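Local coordinates for enoyl-CoA hydratase/isomerase family protein (Pseudomonas syringae pv. tomato, PDB 3OT6) that probably catalyses the hydration or isomerisation of an enoyl-CoA thioester or a related acyl-CoA, at residues Met90-Pro102 with Val193-Lys206. Numbering follows the deposited sequence.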
HETATM    1  N   MSE A  90      -3.576  -7.788   0.530  1.00 21.03           N
HETATM    2  CA  MSE A  90      -2.200  -7.678   0.078  1.00 20.20           C
HETATM    3  C   MSE A  90      -1.252  -8.345   1.031  1.00 19.94           C
HETATM    4  O   MSE A  90      -0.259  -8.931   0.618  1.00 20.29           O
HETATM    5  CB  MSE A  90      -1.787  -6.216  -0.115  1.00 19.90           C
HETATM    6  CG  MSE A  90      -2.405  -5.579  -1.325  1.00 19.61           C
HETATM    7 SE   MSE A  90      -2.186  -3.623  -1.425  1.00 24.08          SE
HETATM    8  CE  MSE A  90      -0.245  -3.435  -1.742  1.00 17.73           C
ATOM      9  N   LEU A  91      -1.527  -8.234   2.314  1.00 20.61           N
ATOM     10  CA  LEU A  91      -0.633  -8.814   3.327  1.00 20.76           C
ATOM     11  C   LEU A  91      -0.832 -10.319   3.397  1.00 21.07           C
ATOM     12  O   LEU A  91      -0.024 -11.048   3.989  1.00 20.31           O
ATOM     13  CB  LEU A  91      -0.897  -8.196   4.682  1.00 21.29           C
ATOM     14  CG  LEU A  91      -0.390  -6.753   4.823  1.00 19.74           C
ATOM     15  CD1 LEU A  91      -1.139  -6.090   5.976  1.00 16.46           C
ATOM     16  CD2 LEU A  91       1.068  -6.839   5.130  1.00 18.90           C
ATOM     17  N   SER A  92      -1.909 -10.805   2.789  1.00 21.22           N
ATOM     18  CA  SER A  92      -2.087 -12.262   2.804  1.00 22.19           C
ATOM     19  C   SER A  92      -1.925 -12.841   1.381  1.00 22.86           C
ATOM     20  O   SER A  92      -2.155 -14.010   1.174  1.00 23.60           O
ATOM     21  CB  SER A  92      -3.358 -12.707   3.498  1.00 21.11           C
ATOM     22  OG  SER A  92      -4.426 -12.052   2.960  1.00 20.85           O
ATOM     23  N   HIS A  93      -1.370 -12.042   0.467  1.00 21.77           N
ATOM     24  CA  HIS A  93      -1.240 -12.474  -0.879  1.00 21.82           C
ATOM     25  C   HIS A  93      -0.292 -13.684  -1.012  1.00 21.42           C
ATOM     26  O   HIS A  93       0.804 -13.682  -0.464  1.00 21.45           O
ATOM     27  CB  HIS A  93      -0.755 -11.298  -1.731  1.00 21.50           C
ATOM     28  CG  HIS A  93      -0.886 -11.524  -3.205  1.00 21.24           C
ATOM     29  ND1 HIS A  93      -2.120 -11.649  -3.824  1.00 20.36           N
ATOM     30  CD2 HIS A  93       0.054 -11.689  -4.175  1.00 18.53           C
ATOM     31  CE1 HIS A  93      -1.935 -11.831  -5.120  1.00 18.93           C
ATOM     32  NE2 HIS A  93      -0.627 -11.875  -5.359  1.00 20.28           N
ATOM     33  N   PRO A  94      -0.649 -14.662  -1.838  1.00 21.08           N
ATOM     34  CA  PRO A  94       0.168 -15.884  -1.874  1.00 21.37           C
ATOM     35  C   PRO A  94       1.561 -15.765  -2.508  1.00 21.74           C
ATOM     36  O   PRO A  94       2.398 -16.653  -2.313  1.00 21.46           O
ATOM     37  CB  PRO A  94      -0.728 -16.906  -2.568  1.00 22.03           C
ATOM     38  CG  PRO A  94      -1.742 -16.129  -3.336  1.00 22.99           C
ATOM     39  CD  PRO A  94      -1.890 -14.770  -2.610  1.00 22.22           C
ATOM     40  N   PHE A  95       1.839 -14.654  -3.180  1.00 21.28           N
ATOM     41  CA  PHE A  95       3.158 -14.401  -3.775  1.00 21.94           C
ATOM     42  C   PHE A  95       3.642 -13.012  -3.284  1.00 22.65           C
ATOM     43  O   PHE A  95       2.826 -12.203  -2.800  1.00 23.63           O
ATOM     44  CB  PHE A  95       3.102 -14.472  -5.337  1.00 21.52           C
ATOM     45  CG  PHE A  95       2.513 -15.722  -5.824  1.00 21.44           C
ATOM     46  CD1 PHE A  95       3.322 -16.826  -6.063  1.00 22.00           C
ATOM     47  CD2 PHE A  95       1.131 -15.849  -5.961  1.00 22.54           C
ATOM     48  CE1 PHE A  95       2.771 -18.027  -6.451  1.00 19.45           C
ATOM     49  CE2 PHE A  95       0.566 -17.050  -6.332  1.00 22.65           C
ATOM     50  CZ  PHE A  95       1.391 -18.152  -6.556  1.00 23.34           C
ATOM     51  N   PRO A  96       4.954 -12.742  -3.406  1.00 21.99           N
ATOM     52  CA  PRO A  96       5.519 -11.536  -2.873  1.00 22.06           C
ATOM     53  C   PRO A  96       4.929 -10.288  -3.542  1.00 22.94           C
ATOM     54  O   PRO A  96       4.748 -10.276  -4.759  1.00 25.45           O
ATOM     55  CB  PRO A  96       7.022 -11.697  -3.200  1.00 20.93           C
ATOM     56  CG  PRO A  96       7.242 -13.238  -3.157  1.00 20.56           C
ATOM     57  CD  PRO A  96       6.006 -13.659  -3.914  1.00 22.62           C
ATOM     58  N   ILE A  97       4.601  -9.263  -2.753  1.00 22.93           N
ATOM     59  CA  ILE A  97       4.239  -7.962  -3.284  1.00 22.26           C
ATOM     60  C   ILE A  97       5.329  -6.901  -3.018  1.00 22.17           C
ATOM     61  O   ILE A  97       5.741  -6.652  -1.851  1.00 22.96           O
ATOM     62  CB  ILE A  97       2.878  -7.507  -2.780  1.00 22.59           C
ATOM     63  CG1 ILE A  97       1.815  -8.548  -3.142  1.00 21.51           C
ATOM     64  CG2 ILE A  97       2.478  -6.157  -3.448  1.00 22.17           C
ATOM     65  CD1 ILE A  97       0.412  -8.185  -2.664  1.00 19.65           C
ATOM     66  N   ILE A  98       5.824  -6.320  -4.121  1.00 21.26           N
ATOM     67  CA  ILE A  98       6.761  -5.210  -4.105  1.00 19.91           C
ATOM     68  C   ILE A  98       5.962  -3.959  -4.366  1.00 20.54           C
ATOM     69  O   ILE A  98       5.078  -3.918  -5.247  1.00 20.89           O
ATOM     70  CB  ILE A  98       7.840  -5.365  -5.183  1.00 19.64           C
ATOM     71  CG1 ILE A  98       8.554  -6.705  -5.034  1.00 18.22           C
ATOM     72  CG2 ILE A  98       8.886  -4.268  -5.100  1.00 17.52           C
ATOM     73  CD1 ILE A  98       9.589  -7.034  -6.229  1.00 16.55           C
ATOM     74  N   VAL A  99       6.205  -2.940  -3.566  1.00 21.17           N
ATOM     75  CA  VAL A  99       5.619  -1.634  -3.879  1.00 21.09           C
ATOM     76  C   VAL A  99       6.785  -0.769  -4.268  1.00 21.84           C
ATOM     77  O   VAL A  99       7.790  -0.650  -3.501  1.00 21.92           O
ATOM     78  CB  VAL A  99       4.801  -1.012  -2.699  1.00 20.98           C
ATOM     79  CG1 VAL A  99       4.316   0.419  -3.069  1.00 18.33           C
ATOM     80  CG2 VAL A  99       3.627  -1.911  -2.387  1.00 18.23           C
ATOM     81  N   ALA A 100       6.675  -0.228  -5.470  1.00 21.64           N
ATOM     82  CA  ALA A 100       7.707   0.600  -6.063  1.00 22.54           C
ATOM     83  C   ALA A 100       7.143   2.011  -6.090  1.00 23.46           C
ATOM     84  O   ALA A 100       6.318   2.350  -6.985  1.00 25.02           O
ATOM     85  CB  ALA A 100       8.009   0.128  -7.474  1.00 22.59           C
ATOM     86  N   CYS A 101       7.577   2.853  -5.158  1.00 22.82           N
ATOM     87  CA  CYS A 101       6.910   4.119  -4.994  1.00 23.82           C
ATOM     88  C   CYS A 101       7.621   5.199  -5.814  1.00 24.43           C
ATOM     89  O   CYS A 101       8.770   5.498  -5.529  1.00 23.45           O
ATOM     90  CB  CYS A 101       6.812   4.469  -3.503  1.00 23.57           C
ATOM     91  SG  CYS A 101       6.492   6.199  -3.214  1.00 23.28           S
ATOM     92  N   PRO A 102       6.951   5.763  -6.861  1.00 26.04           N
ATOM     93  CA  PRO A 102       7.703   6.696  -7.739  1.00 27.26           C
ATOM     94  C   PRO A 102       7.791   8.173  -7.269  1.00 28.21           C
ATOM     95  O   PRO A 102       8.292   9.013  -8.002  1.00 30.26           O
ATOM     96  CB  PRO A 102       7.027   6.538  -9.123  1.00 25.62           C
ATOM     97  CG  PRO A 102       5.743   5.838  -8.901  1.00 26.96           C
ATOM     98  CD  PRO A 102       5.603   5.512  -7.405  1.00 26.62           C
ATOM     99  N   VAL A 193      14.971  -6.892  -7.171  1.00 32.01           N
ATOM    100  CA  VAL A 193      14.403  -7.489  -5.975  1.00 30.30           C
ATOM    101  C   VAL A 193      13.481  -8.637  -6.359  1.00 29.29           C
ATOM    102  O   VAL A 193      13.476  -9.700  -5.726  1.00 28.42           O
ATOM    103  CB  VAL A 193      13.585  -6.453  -5.171  1.00 31.36           C
ATOM    104  CG1 VAL A 193      12.793  -7.155  -4.019  1.00 30.40           C
ATOM    105  CG2 VAL A 193      14.505  -5.402  -4.595  1.00 31.95           C
ATOM    106  N   ALA A 194      12.680  -8.428  -7.388  1.00 28.55           N
ATOM    107  CA  ALA A 194      11.875  -9.503  -7.926  1.00 29.30           C
ATOM    108  C   ALA A 194      12.759 -10.699  -8.300  1.00 31.13           C
ATOM    109  O   ALA A 194      12.398 -11.841  -7.989  1.00 32.39           O
ATOM    110  CB  ALA A 194      11.109  -9.032  -9.098  1.00 28.16           C
ATOM    111  N   ALA A 195      13.924 -10.444  -8.928  1.00 31.53           N
ATOM    112  CA  ALA A 195      14.787 -11.514  -9.369  1.00 31.88           C
ATOM    113  C   ALA A 195      15.231 -12.313  -8.159  1.00 32.25           C
ATOM    114  O   ALA A 195      15.303 -13.546  -8.239  1.00 32.28           O
ATOM    115  CB  ALA A 195      16.014 -10.967 -10.192  1.00 31.34           C
ATOM    116  N   GLN A 196      15.524 -11.631  -7.039  1.00 32.45           N
ATOM    117  CA  GLN A 196      15.936 -12.346  -5.817  1.00 33.54           C
ATOM    118  C   GLN A 196      14.773 -13.083  -5.146  1.00 32.96           C
ATOM    119  O   GLN A 196      14.975 -14.112  -4.493  1.00 33.37           O
ATOM    120  CB  GLN A 196      16.648 -11.435  -4.802  1.00 34.72           C
ATOM    121  CG  GLN A 196      17.973 -10.793  -5.308  1.00 41.45           C
ATOM    122  CD  GLN A 196      19.037 -11.849  -5.712  1.00 49.51           C
ATOM    123  OE1 GLN A 196      19.373 -12.006  -6.909  1.00 47.40           O
ATOM    124  NE2 GLN A 196      19.535 -12.604  -4.708  1.00 50.97           N
ATOM    125  N   LEU A 197      13.555 -12.564  -5.298  1.00 32.48           N
ATOM    126  CA  LEU A 197      12.381 -13.245  -4.732  1.00 31.56           C
ATOM    127  C   LEU A 197      12.050 -14.492  -5.536  1.00 31.71           C
ATOM    128  O   LEU A 197      11.575 -15.490  -4.960  1.00 31.78           O
ATOM    129  CB  LEU A 197      11.139 -12.330  -4.569  1.00 30.51           C
ATOM    130  CG  LEU A 197      11.261 -11.181  -3.557  1.00 28.54           C
ATOM    131  CD1 LEU A 197      10.286 -10.056  -3.912  1.00 24.90           C
ATOM    132  CD2 LEU A 197      11.061 -11.654  -2.136  1.00 27.18           C
ATOM    133  N   LYS A 198      12.296 -14.459  -6.840  1.00 31.79           N
ATOM    134  CA  LYS A 198      12.069 -15.659  -7.672  1.00 32.87           C
ATOM    135  C   LYS A 198      12.796 -16.895  -7.100  1.00 33.24           C
ATOM    136  O   LYS A 198      12.354 -18.006  -7.309  1.00 33.49           O
ATOM    137  CB  LYS A 198      12.526 -15.414  -9.112  1.00 32.71           C
ATOM    138  CG  LYS A 198      11.507 -14.727  -9.966  1.00 32.62           C
ATOM    139  CD  LYS A 198      12.158 -14.346 -11.246  1.00 31.45           C
ATOM    140  CE  LYS A 198      11.108 -14.133 -12.288  1.00 30.50           C
ATOM    141  NZ  LYS A 198      11.693 -13.357 -13.427  1.00 28.36           N
ATOM    142  N   LYS A 199      13.869 -16.680  -6.331  1.00 33.87           N
ATOM    143  CA  LYS A 199      14.691 -17.763  -5.796  1.00 34.19           C
ATOM    144  C   LYS A 199      14.172 -18.499  -4.588  1.00 34.55           C
ATOM    145  O   LYS A 199      14.761 -19.522  -4.211  1.00 35.93           O
ATOM    146  CB  LYS A 199      16.061 -17.249  -5.475  1.00 35.32           C
ATOM    147  CG  LYS A 199      16.798 -16.890  -6.708  1.00 38.10           C
ATOM    148  CD  LYS A 199      18.165 -16.516  -6.324  1.00 45.11           C
ATOM    149  CE  LYS A 199      18.890 -16.051  -7.577  1.00 52.23           C
ATOM    150  NZ  LYS A 199      20.254 -15.661  -7.106  1.00 56.08           N
ATOM    151  N   ILE A 200      13.072 -18.019  -3.994  1.00 33.83           N
ATOM    152  CA  ILE A 200      12.489 -18.653  -2.815  1.00 32.89           C
ATOM    153  C   ILE A 200      11.336 -19.581  -3.155  1.00 32.42           C
ATOM    154  O   ILE A 200      10.726 -19.508  -4.222  1.00 33.61           O
ATOM    155  CB  ILE A 200      12.053 -17.607  -1.703  1.00 32.79           C
ATOM    156  CG1 ILE A 200      10.771 -16.866  -2.118  1.00 32.52           C
ATOM    157  CG2 ILE A 200      13.198 -16.661  -1.397  1.00 31.18           C
ATOM    158  CD1 ILE A 200      10.279 -15.824  -1.172  1.00 27.89           C
ATOM    159  N   ASN A 201      11.004 -20.429  -2.215  1.00 30.78           N
ATOM    160  CA  ASN A 201       9.978 -21.373  -2.446  1.00 29.61           C
ATOM    161  C   ASN A 201       8.607 -20.742  -2.130  1.00 29.49           C
ATOM    162  O   ASN A 201       8.334 -20.308  -1.006  1.00 27.93           O
ATOM    163  CB  ASN A 201      10.292 -22.638  -1.617  1.00 29.70           C
ATOM    164  CG  ASN A 201       9.213 -23.665  -1.732  1.00 28.80           C
ATOM    165  OD1 ASN A 201       8.184 -23.592  -1.055  1.00 30.53           O
ATOM    166  ND2 ASN A 201       9.382 -24.570  -2.658  1.00 27.30           N
HETATM  167  N   MSE A 202       7.754 -20.685  -3.147  1.00 30.35           N
HETATM  168  CA  MSE A 202       6.538 -19.895  -3.123  1.00 30.54           C
HETATM  169  C   MSE A 202       5.586 -20.481  -2.099  1.00 30.78           C
HETATM  170  O   MSE A 202       4.847 -19.758  -1.394  1.00 30.71           O
HETATM  171  CB  MSE A 202       5.894 -19.875  -4.522  1.00 30.67           C
HETATM  172  CG  MSE A 202       6.616 -18.905  -5.512  1.00 33.59           C
HETATM  173 SE   MSE A 202       7.084 -17.133  -4.670  1.00 36.54          SE
HETATM  174  CE  MSE A 202       8.781 -16.757  -5.551  1.00 34.19           C
ATOM    175  N   ASN A 203       5.580 -21.807  -2.019  1.00 29.68           N
ATOM    176  CA  ASN A 203       4.665 -22.457  -1.089  1.00 28.85           C
ATOM    177  C   ASN A 203       5.067 -22.184   0.363  1.00 27.17           C
ATOM    178  O   ASN A 203       4.237 -21.779   1.166  1.00 27.49           O
ATOM    179  CB  ASN A 203       4.601 -23.952  -1.338  1.00 29.58           C
ATOM    180  CG  ASN A 203       3.732 -24.634  -0.327  1.00 33.46           C
ATOM    181  OD1 ASN A 203       2.507 -24.564  -0.436  1.00 39.27           O
ATOM    182  ND2 ASN A 203       4.354 -25.277   0.703  1.00 33.22           N
ATOM    183  N   ALA A 204       6.346 -22.374   0.682  1.00 23.70           N
ATOM    184  CA  ALA A 204       6.875 -21.969   1.970  1.00 22.32           C
ATOM    185  C   ALA A 204       6.680 -20.460   2.258  1.00 22.03           C
ATOM    186  O   ALA A 204       6.420 -20.086   3.398  1.00 21.82           O
ATOM    187  CB  ALA A 204       8.372 -22.389   2.124  1.00 21.30           C
ATOM    188  N   HIS A 205       6.791 -19.606   1.235  1.00 21.72           N
ATOM    189  CA  HIS A 205       6.533 -18.187   1.383  1.00 21.14           C
ATOM    190  C   HIS A 205       5.082 -17.935   1.817  1.00 22.30           C
ATOM    191  O   HIS A 205       4.863 -17.212   2.809  1.00 24.07           O
ATOM    192  CB  HIS A 205       6.827 -17.506   0.079  1.00 20.80           C
ATOM    193  CG  HIS A 205       6.513 -16.056   0.064  1.00 20.91           C
ATOM    194  ND1 HIS A 205       7.371 -15.101   0.590  1.00 22.09           N
ATOM    195  CD2 HIS A 205       5.471 -15.379  -0.478  1.00 18.71           C
ATOM    196  CE1 HIS A 205       6.857 -13.900   0.381  1.00 19.38           C
ATOM    197  NE2 HIS A 205       5.711 -14.038  -0.267  1.00 17.16           N
ATOM    198  N   LYS A 206       4.112 -18.545   1.123  1.00 20.64           N
ATOM    199  CA  LYS A 206       2.722 -18.359   1.396  1.00 20.52           C
ATOM    200  C   LYS A 206       2.416 -18.805   2.825  1.00 21.54           C
ATOM    201  O   LYS A 206       1.853 -18.037   3.586  1.00 22.27           O
ATOM    202  CB  LYS A 206       1.880 -19.158   0.380  1.00 19.87           C
ATOM    203  CG  LYS A 206       0.386 -19.152   0.669  1.00 23.96           C
ATOM    204  CD  LYS A 206      -0.472 -19.990  -0.328  1.00 32.22           C
ATOM    205  CE  LYS A 206       0.119 -21.412  -0.452  1.00 40.07           C
ATOM    206  NZ  LYS A 206      -0.691 -22.401  -1.240  1.00 42.28           N
TER
HETATM  207  O   HOH W   1       2.743 -19.392  -3.127  1.00 21.74           O
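Pro96 is the knob of this contact, and Leu197, Met202 and His205 wall the hollow that takes it. Its CG lies over one face of the His205 imidazole, 3.7 Å from the ring centroid and 27° off the normal, a CH-pi contact in which the compact, puckered proline ring offers its C-H bonds to the flat imidazole. His205 reaches it because its CG stands anti to the backbone N (chi1 176°), which carries the imidazole from helix 202-230 toward Pro96. Around the rest of the knob, Pro96 CB meets Leu197 CD1 at 3.7 Å and Pro96 CD rests on Met202 SE at 3.7 Å.

Met202, a selenomethionine here, has a chain flexible enough to fold into the angle between two stiff rings. Its CG lies against the edge of the Phe95 ring, 3.9 Å from CD1; the bend at chi2 then swings SE to where it meets both Pro96 CD and the edge of the same ring in a Met-aromatic contact. At the outer end Lys206 lays its aliphatic part along Pro94, with CD 3.8 Å from Pro94 CB, and its amine leads away. No direct hydrogen bond crosses the contact; one water donates to Pro94 O and, weakly, to Met202 O. Lys209, one turn beyond His205, bonds His93 O and thereby ties the same helix to this loop.

Deeper in, Ile98 points its CD1 into a shallow dip between Val193 and Leu197, floored by Ala194, whose small methyl lets that tip come within 3.6 Å of Ala194 N. Strand 97-100 and helix 193-197 run nearly antiparallel (173°), their axes 10.1 Å apart. Helix 186-197 thus covers an interior strand of the six-stranded sheet before the chain turns into the C-terminal helix, consistent with the crotonase fold, a spiral of beta-beta-alpha units followed by C-terminal helices.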